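Local atomic coordinates of fatty acid amide hydrolase (Candida albicans, PDB entry 6KVR), a protein that probably hydrolyses monocarboxylic acid amides to the carboxylate and ammonium, as a member of the amidase signature family. Residues A[340-348]-A[459-467]; A[488-496]-A[548-556]. All coordinates share one frame; numbering follows the deposited sequence.

Both contacts reach the mixed central sheet of the amidase fold, their centres about 12 Å apart. Contact 1 (340-348 with 459-467) pairs two parallel strands near one border of the sheet; contact 2 (488-496 with 548-556) joins the end of helix 482-490 and the start of strand 494-499 to the turn 548-551 and the start of helix 552-565. Strand 540-546 runs between strands 462-466 and 494-499 in the sheet. The two contacts also touch directly, CZ of F462 lying 3.4 Å from O of E554. The predicted substrate-binding residues lie some way off: the side chain of S465 is about 11 Å from G256, and that of D491 about 10 Å from that of I254.

Contact 1: A[340-348]-A[459-467]; sequences GDLTVAIIR and KVDFILSPT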
loop_
_atom_site.group_PDB
_atom_site.type_symbol
_atom_site.label_atom_id
_atom_site.label_comp_id
_atom_site.label_asym_id
_atom_site.label_seq_id
_atom_site.Cartn_x
_atom_site.Cartn_y
_atom_site.Cartn_z
ATOM N N GLY A 340 21.693 -25.769 -1.282
ATOM C CA GLY A 340 22.195 -25.975 0.069
ATOM C C GLY A 340 22.198 -24.733 0.935
ATOM O O GLY A 340 22.430 -24.843 2.144
ATOM N N ASP A 341 21.936 -23.565 0.355
ATOM C CA ASP A 341 21.829 -22.328 1.116
ATOM C C ASP A 341 20.402 -22.008 1.565
ATOM O O ASP A 341 20.220 -21.051 2.327
ATOM C CB ASP A 341 22.370 -21.156 0.285
ATOM C CG ASP A 341 23.888 -21.216 0.093
ATOM O OD1 ASP A 341 24.370 -20.843 -1.004
ATOM O OD2 ASP A 341 24.599 -21.640 1.034
ATOM N N LEU A 342 19.397 -22.786 1.140
ATOM C CA LEU A 342 17.990 -22.446 1.334
ATOM C C LEU A 342 17.398 -23.146 2.551
ATOM O O LEU A 342 17.695 -24.315 2.818
ATOM C CB LEU A 342 17.160 -22.814 0.097
ATOM C CG LEU A 342 17.559 -22.228 -1.262
ATOM C CD1 LEU A 342 17.025 -23.067 -2.401
ATOM C CD2 LEU A 342 17.078 -20.804 -1.408
ATOM N N THR A 343 16.537 -22.432 3.274
ATOM C CA THR A 343 15.672 -23.020 4.294
ATOM C C THR A 343 14.233 -22.947 3.789
ATOM O O THR A 343 13.741 -21.862 3.464
ATOM C CB THR A 343 15.826 -22.299 5.630
ATOM O OG1 THR A 343 17.196 -22.366 6.049
ATOM C CG2 THR A 343 14.941 -22.936 6.702
ATOM N N VAL A 344 13.568 -24.095 3.691
ATOM C CA VAL A 344 12.244 -24.175 3.081
ATOM C C VAL A 344 11.271 -24.801 4.080
ATOM O O VAL A 344 11.480 -25.931 4.530
ATOM C CB VAL A 344 12.264 -24.978 1.767
ATOM C CG1 VAL A 344 10.910 -24.882 1.082
ATOM C CG2 VAL A 344 13.348 -24.472 0.836
ATOM N N ALA A 345 10.211 -24.072 4.420
ATOM C CA ALA A 345 9.112 -24.621 5.197
ATOM C C ALA A 345 8.092 -25.263 4.261
ATOM O O ALA A 345 7.764 -24.713 3.204
ATOM C CB ALA A 345 8.459 -23.529 6.048
ATOM N N ILE A 346 7.606 -26.442 4.641
ATOM C CA ILE A 346 6.754 -27.256 3.782
ATOM C C ILE A 346 5.358 -27.292 4.375
ATOM O O ILE A 346 5.189 -27.593 5.562
ATOM C CB ILE A 346 7.302 -28.686 3.617
ATOM C CG1 ILE A 346 8.803 -28.652 3.311
ATOM C CG2 ILE A 346 6.542 -29.433 2.505
ATOM C CD1 ILE A 346 9.139 -27.996 1.980
ATOM N N ILE A 347 4.358 -27.001 3.549
ATOM C CA ILE A 347 2.963 -27.199 3.920
ATOM C C ILE A 347 2.502 -28.466 3.215
ATOM O O ILE A 347 2.340 -28.479 1.989
ATOM C CB ILE A 347 2.095 -25.984 3.558
ATOM C CG1 ILE A 347 2.457 -24.789 4.451
ATOM C CG2 ILE A 347 0.601 -26.305 3.690
ATOM C CD1 ILE A 347 1.687 -23.507 4.119
ATOM N N ARG A 348 2.321 -29.551 3.976
ATOM C CA ARG A 348 1.773 -30.785 3.416
ATOM C C ARG A 348 0.255 -30.793 3.380
ATOM O O ARG A 348 -0.331 -31.568 2.609
ATOM C CB ARG A 348 2.234 -32.006 4.223
ATOM C CG ARG A 348 3.702 -32.033 4.544
ATOM C CD ARG A 348 4.420 -32.872 3.542
ATOM N NE ARG A 348 5.829 -33.055 3.864
ATOM C CZ ARG A 348 6.600 -33.941 3.252
ATOM N NH1 ARG A 348 6.113 -34.746 2.321
ATOM N NH2 ARG A 348 7.891 -34.013 3.571
ATOM N N LYS A 459 14.439 -17.820 10.394
ATOM C CA LYS A 459 15.327 -17.691 9.237
ATOM C C LYS A 459 14.871 -18.565 8.069
ATOM O O LYS A 459 15.679 -19.181 7.365
ATOM C CB LYS A 459 16.773 -17.981 9.645
ATOM C CG LYS A 459 17.262 -17.025 10.747
ATOM C CD LYS A 459 18.774 -17.077 10.968
ATOM C CE LYS A 459 19.272 -15.782 11.617
ATOM N NZ LYS A 459 18.356 -15.301 12.703
ATOM N N VAL A 460 13.554 -18.598 7.853
ATOM C CA VAL A 460 12.959 -19.306 6.721
ATOM C C VAL A 460 13.059 -18.434 5.476
ATOM O O VAL A 460 12.680 -17.258 5.498
ATOM C CB VAL A 460 11.490 -19.658 7.011
ATOM C CG1 VAL A 460 10.877 -20.411 5.820
ATOM C CG2 VAL A 460 11.372 -20.464 8.292
ATOM N N ASP A 461 13.542 -19.009 4.375
ATOM C CA ASP A 461 13.572 -18.281 3.109
ATOM C C ASP A 461 12.257 -18.387 2.330
ATOM O O ASP A 461 11.785 -17.381 1.792
ATOM C CB ASP A 461 14.714 -18.789 2.219
ATOM C CG ASP A 461 16.088 -18.577 2.836
ATOM O OD1 ASP A 461 16.523 -17.414 2.929
ATOM O OD2 ASP A 461 16.746 -19.575 3.212
ATOM N N PHE A 462 11.668 -19.580 2.228
ATOM C CA PHE A 462 10.482 -19.776 1.389
ATOM C C PHE A 462 9.549 -20.807 1.995
ATOM O O PHE A 462 9.947 -21.642 2.809
ATOM C CB PHE A 462 10.846 -20.216 -0.031
ATOM C CG PHE A 462 11.851 -19.323 -0.687
ATOM C CD1 PHE A 462 11.467 -18.094 -1.213
ATOM C CD2 PHE A 462 13.184 -19.692 -0.754
ATOM C CE1 PHE A 462 12.400 -17.251 -1.809
ATOM C CE2 PHE A 462 14.125 -18.848 -1.347
ATOM C CZ PHE A 462 13.728 -17.624 -1.876
ATOM N N ILE A 463 8.286 -20.740 1.579
ATOM C CA ILE A 463 7.273 -21.718 1.960
ATOM C C ILE A 463 6.844 -22.455 0.700
ATOM O O ILE A 463 6.525 -21.830 -0.324
ATOM C CB ILE A 463 6.092 -21.044 2.682
ATOM C CG1 ILE A 463 6.613 -20.269 3.898
ATOM C CG2 ILE A 463 5.065 -22.074 3.159
ATOM C CD1 ILE A 463 5.561 -19.505 4.652
ATOM N N LEU A 464 6.902 -23.780 0.751
ATOM C CA LEU A 464 6.525 -24.643 -0.360
ATOM C C LEU A 464 5.210 -25.310 0.006
ATOM O O LEU A 464 5.056 -25.801 1.132
ATOM C CB LEU A 464 7.601 -25.690 -0.635
ATOM C CG LEU A 464 7.353 -26.723 -1.744
ATOM C CD1 LEU A 464 7.201 -26.047 -3.092
ATOM C CD2 LEU A 464 8.487 -27.757 -1.804
ATOM N N SER A 465 4.259 -25.315 -0.924
ATOM C CA SER A 465 2.915 -25.755 -0.583
ATOM C C SER A 465 2.189 -26.163 -1.863
ATOM O O SER A 465 2.605 -25.779 -2.963
ATOM C CB SER A 465 2.147 -24.638 0.144
ATOM O OG SER A 465 1.836 -23.607 -0.773
ATOM N N PRO A 466 1.092 -26.923 -1.747
ATOM C CA PRO A 466 0.264 -27.217 -2.921
ATOM C C PRO A 466 -0.356 -25.947 -3.481
ATOM O O PRO A 466 -0.421 -24.913 -2.815
ATOM C CB PRO A 466 -0.820 -28.163 -2.373
ATOM C CG PRO A 466 -0.294 -28.639 -1.018
ATOM C CD PRO A 466 0.513 -27.492 -0.515
ATOM N N THR A 467 -0.817 -26.034 -4.731
ATOM C CA THR A 467 -1.560 -24.944 -5.353
ATOM C C THR A 467 -3.056 -25.113 -5.214
ATOM O O THR A 467 -3.794 -24.123 -5.306
ATOM C CB THR A 467 -1.220 -24.830 -6.842
ATOM O OG1 THR A 467 0.204 -24.842 -6.998
ATOM C CG2 THR A 467 -1.743 -23.502 -7.413
HETATM O O HOH W 1 19.025 -20.265 4.525
#
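V344 and I346 converge on L464 on one face of the parallel pair 343-346 and 462-466: CG1 of V344 and CD1 of I346 each come within 3.8 Å of CB of L464. The I346 and L464 side chains lie alongside, pointing the same way, whereas V344 reaches L464 at a slant. Farther along this face, CD2 of L342 meets the F462 ring at its edge, in the ring plane, 3.5 Å from CE2; helix 552-565 packs on both residues. On the other face A345 CB touches CG1 of V460, and I347, with CD1 anti to CA (chi2 177°), lays that methyl against CG2 of I463. Between these layers the backbones zip together: A345 N bonds to F462 O, L464 N to A345 O at 2.8 Å, and I347 N to L464 O.

At the start of the strands the ladder gives way to a side chain. D461 turns its carboxylate to T343, whose N-H donates to the anti lone pair of OD2 (2.9 Å, 163°), while T343 O accepts from D461 N and, weakly, from F462 N. A water donates to OD2 of D461 and to O of D341, and accepts from OG1 of T343. OD2 thus takes two donors, which would probably stabilise a charged carboxylate, and the aspartate closes the polar end of a largely apolar strand pair.

Contact 2: A[488-496]-A[548-556]; sequences NILDFPTLS and KRYFDEEVL
OD1 of D491 receives NH2 of R549 in a salt bridge of 2.7 Å, nearly straight at 172°, and is also hydrogen-bonded to OG1 of T274. The arginine nitrogen comes from the anti side of the carboxylate, 25° out of its plane. NE of R549 adds a longer bond of 3.3 Å to the backbone O of D491, from above the carbonyl plane. One edge of the guanidinium therefore holds two atoms of one residue, both near its own plane, which restrains its rotation. The bend in the arginine chain (chi3 82°) brings that edge round to D491, while CG stays 3.5 Å from CD1 of F492. CE2 of Y550 lies over one guanidinium face, and NH1 bonds to S324 O of the second subunit. OD2 of D491 forms a salt bridge with R271.

Next to the salt bridge, P493 packs against the turn 548-551, its CD 3.2 Å from O of K548. Its CB meets OD2 of D552, whose OD1 is bonded to T273 and salt-bridged to R276. The first turn of helix 552-565 rests on the strand: CG1 of V555 touches CB of L495 at 3.6 Å, and CD2 of L556 reaches CD1 of L495. The arrangement is a Schellman-capped helix end, with D491 as C-prime residue, salt-bridged to the type II turn preceding helix 552-565, beside the sheet of the amidase fold.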
loop_
_atom_site.group_PDB
_atom_site.type_symbol
_atom_site.label_atom_id
_atom_site.label_comp_id
_atom_site.label_asym_id
_atom_site.label_seq_id
_atom_site.Cartn_x
_atom_site.Cartn_y
_atom_site.Cartn_z
ATOM N N ASN A 488 -3.090 -14.540 -0.971
ATOM C CA ASN A 488 -3.681 -13.249 -1.314
ATOM C C ASN A 488 -3.938 -12.408 -0.072
ATOM O O ASN A 488 -3.677 -11.200 -0.076
ATOM C CB ASN A 488 -4.983 -13.435 -2.084
ATOM C CG ASN A 488 -4.762 -14.077 -3.438
ATOM O OD1 ASN A 488 -5.039 -15.256 -3.622
ATOM N ND2 ASN A 488 -4.231 -13.311 -4.381
ATOM N N ILE A 489 -4.447 -13.018 1.000
ATOM C CA ILE A 489 -4.705 -12.208 2.185
ATOM C C ILE A 489 -3.387 -11.847 2.869
ATOM O O ILE A 489 -3.249 -10.743 3.391
ATOM C CB ILE A 489 -5.711 -12.899 3.142
ATOM C CG1 ILE A 489 -6.094 -11.945 4.269
ATOM C CG2 ILE A 489 -5.149 -14.193 3.738
ATOM C CD1 ILE A 489 -7.122 -12.519 5.258
ATOM N N LEU A 490 -2.389 -12.735 2.841
ATOM C CA LEU A 490 -1.070 -12.368 3.365
ATOM C C LEU A 490 -0.305 -11.443 2.425
ATOM O O LEU A 490 0.598 -10.731 2.882
ATOM C CB LEU A 490 -0.224 -13.618 3.634
ATOM C CG LEU A 490 -0.769 -14.642 4.645
ATOM C CD1 LEU A 490 0.097 -15.914 4.703
ATOM C CD2 LEU A 490 -0.921 -14.034 6.032
ATOM N N ASP A 491 -0.653 -11.432 1.133
ATOM C CA ASP A 491 0.073 -10.678 0.102
ATOM C C ASP A 491 1.562 -11.045 0.060
ATOM O O ASP A 491 2.439 -10.175 0.031
ATOM C CB ASP A 491 -0.088 -9.168 0.271
ATOM C CG ASP A 491 0.401 -8.384 -0.959
ATOM O OD1 ASP A 491 0.666 -7.156 -0.835
ATOM O OD2 ASP A 491 0.558 -8.987 -2.052
ATOM N N PHE A 492 1.848 -12.345 0.032
ATOM C CA PHE A 492 3.232 -12.786 -0.147
ATOM C C PHE A 492 3.490 -13.090 -1.618
ATOM O O PHE A 492 2.646 -13.711 -2.278
ATOM C CB PHE A 492 3.536 -14.051 0.675
ATOM C CG PHE A 492 3.720 -13.816 2.173
ATOM C CD1 PHE A 492 3.324 -12.636 2.775
ATOM C CD2 PHE A 492 4.307 -14.799 2.969
ATOM C CE1 PHE A 492 3.490 -12.426 4.148
ATOM C CE2 PHE A 492 4.492 -14.598 4.340
ATOM C CZ PHE A 492 4.077 -13.402 4.931
ATOM N N PRO A 493 4.625 -12.696 -2.200
ATOM C CA PRO A 493 4.888 -13.068 -3.597
ATOM C C PRO A 493 5.048 -14.582 -3.707
ATOM O O PRO A 493 5.746 -15.207 -2.898
ATOM C CB PRO A 493 6.183 -12.317 -3.932
ATOM C CG PRO A 493 6.864 -12.136 -2.610
ATOM C CD PRO A 493 5.779 -12.038 -1.563
ATOM N N THR A 494 4.351 -15.175 -4.680
ATOM C CA THR A 494 4.243 -16.625 -4.774
ATOM C C THR A 494 4.441 -17.074 -6.214
ATOM O O THR A 494 3.702 -16.660 -7.119
ATOM C CB THR A 494 2.885 -17.101 -4.243
ATOM O OG1 THR A 494 2.727 -16.662 -2.892
ATOM C CG2 THR A 494 2.777 -18.643 -4.300
ATOM N N LEU A 495 5.418 -17.949 -6.415
ATOM C CA LEU A 495 5.671 -18.557 -7.714
ATOM C C LEU A 495 4.938 -19.887 -7.796
ATOM O O LEU A 495 5.081 -20.740 -6.914
ATOM C CB LEU A 495 7.173 -18.761 -7.923
ATOM C CG LEU A 495 7.658 -19.658 -9.069
ATOM C CD1 LEU A 495 7.394 -19.004 -10.408
ATOM C CD2 LEU A 495 9.155 -19.958 -8.920
ATOM N N SER A 496 4.146 -20.059 -8.846
ATOM C CA SER A 496 3.589 -21.362 -9.195
ATOM C C SER A 496 4.487 -21.972 -10.268
ATOM O O SER A 496 4.677 -21.370 -11.332
ATOM C CB SER A 496 2.149 -21.223 -9.688
ATOM O OG SER A 496 1.581 -22.487 -9.991
ATOM N N LYS A 548 8.867 -13.768 1.452
ATOM C CA LYS A 548 8.445 -12.615 2.233
ATOM C C LYS A 548 8.044 -11.460 1.311
ATOM O O LYS A 548 8.455 -11.380 0.149
ATOM C CB LYS A 548 9.556 -12.170 3.191
ATOM C CG LYS A 548 9.685 -13.023 4.453
ATOM C CD LYS A 548 11.069 -12.895 5.085
ATOM C CE LYS A 548 12.132 -12.692 4.014
ATOM N NZ LYS A 548 13.518 -12.818 4.551
ATOM N N ARG A 549 7.237 -10.546 1.856
ATOM C CA ARG A 549 6.656 -9.468 1.057
ATOM C C ARG A 549 7.736 -8.594 0.436
ATOM O O ARG A 549 8.663 -8.150 1.125
ATOM C CB ARG A 549 5.730 -8.607 1.927
ATOM C CG ARG A 549 4.478 -9.316 2.387
ATOM C CD ARG A 549 3.526 -8.331 3.047
ATOM N NE ARG A 549 2.738 -7.595 2.066
ATOM C CZ ARG A 549 2.378 -6.325 2.207
ATOM N NH1 ARG A 549 2.730 -5.618 3.272
ATOM N NH2 ARG A 549 1.636 -5.752 1.262
ATOM N N TYR A 550 7.599 -8.346 -0.866
ATOM C CA TYR A 550 8.487 -7.517 -1.685
ATOM C C TYR A 550 9.847 -8.156 -1.924
ATOM O O TYR A 550 10.769 -7.488 -2.396
ATOM C CB TYR A 550 8.635 -6.103 -1.107
ATOM C CG TYR A 550 7.308 -5.408 -1.193
ATOM C CD1 TYR A 550 6.833 -4.942 -2.417
ATOM C CD2 TYR A 550 6.486 -5.300 -0.077
ATOM C CE1 TYR A 550 5.596 -4.343 -2.519
ATOM C CE2 TYR A 550 5.240 -4.705 -0.168
ATOM C CZ TYR A 550 4.800 -4.233 -1.388
ATOM O OH TYR A 550 3.556 -3.651 -1.473
ATOM N N PHE A 551 9.984 -9.447 -1.638
ATOM C CA PHE A 551 11.181 -10.201 -2.007
ATOM C C PHE A 551 10.929 -11.079 -3.229
ATOM O O PHE A 551 11.434 -12.203 -3.312
ATOM C CB PHE A 551 11.667 -11.027 -0.821
ATOM C CG PHE A 551 12.329 -10.202 0.266
ATOM C CD1 PHE A 551 11.569 -9.374 1.092
ATOM C CD2 PHE A 551 13.711 -10.244 0.456
ATOM C CE1 PHE A 551 12.171 -8.608 2.097
ATOM C CE2 PHE A 551 14.319 -9.483 1.468
ATOM C CZ PHE A 551 13.548 -8.663 2.288
ATOM N N ASP A 552 10.123 -10.573 -4.177
ATOM C CA ASP A 552 9.823 -11.279 -5.426
ATOM C C ASP A 552 11.084 -11.740 -6.150
ATOM O O ASP A 552 11.096 -12.807 -6.782
ATOM C CB ASP A 552 9.025 -10.369 -6.369
ATOM C CG ASP A 552 7.870 -9.661 -5.682
ATOM O OD1 ASP A 552 8.078 -8.900 -4.710
ATOM O OD2 ASP A 552 6.741 -9.861 -6.143
ATOM N N GLU A 553 12.126 -10.911 -6.128
ATOM C CA GLU A 553 13.346 -11.224 -6.864
ATOM C C GLU A 553 13.966 -12.515 -6.352
ATOM O O GLU A 553 14.337 -13.392 -7.138
ATOM C CB GLU A 553 14.332 -10.054 -6.755
ATOM C CG GLU A 553 13.833 -8.775 -7.445
ATOM C CD GLU A 553 13.132 -7.801 -6.478
ATOM O OE1 GLU A 553 12.462 -8.251 -5.512
ATOM O OE2 GLU A 553 13.264 -6.571 -6.679
ATOM N N GLU A 554 14.036 -12.670 -5.029
ATOM C CA GLU A 554 14.551 -13.905 -4.444
ATOM C C GLU A 554 13.662 -15.100 -4.777
ATOM O O GLU A 554 14.167 -16.217 -4.955
ATOM C CB GLU A 554 14.679 -13.759 -2.923
ATOM C CG GLU A 554 15.901 -12.977 -2.459
ATOM C CD GLU A 554 15.680 -11.468 -2.511
ATOM O OE1 GLU A 554 16.604 -10.699 -2.140
ATOM O OE2 GLU A 554 14.567 -11.050 -2.926
ATOM N N VAL A 555 12.342 -14.890 -4.849
ATOM C CA VAL A 555 11.436 -15.988 -5.176
ATOM C C VAL A 555 11.796 -16.570 -6.532
ATOM O O VAL A 555 11.966 -17.783 -6.678
ATOM C CB VAL A 555 9.968 -15.528 -5.144
ATOM C CG1 VAL A 555 9.079 -16.618 -5.736
ATOM C CG2 VAL A 555 9.518 -15.175 -3.709
ATOM N N LEU A 556 11.938 -15.703 -7.544
ATOM C CA LEU A 556 12.252 -16.173 -8.892
ATOM C C LEU A 556 13.649 -16.773 -8.958
ATOM O O LEU A 556 13.871 -17.760 -9.671
ATOM C CB LEU A 556 12.116 -15.028 -9.896
ATOM C CG LEU A 556 10.670 -14.565 -10.114
ATOM C CD1 LEU A 556 10.503 -13.635 -11.327
ATOM C CD2 LEU A 556 9.760 -15.768 -10.230
#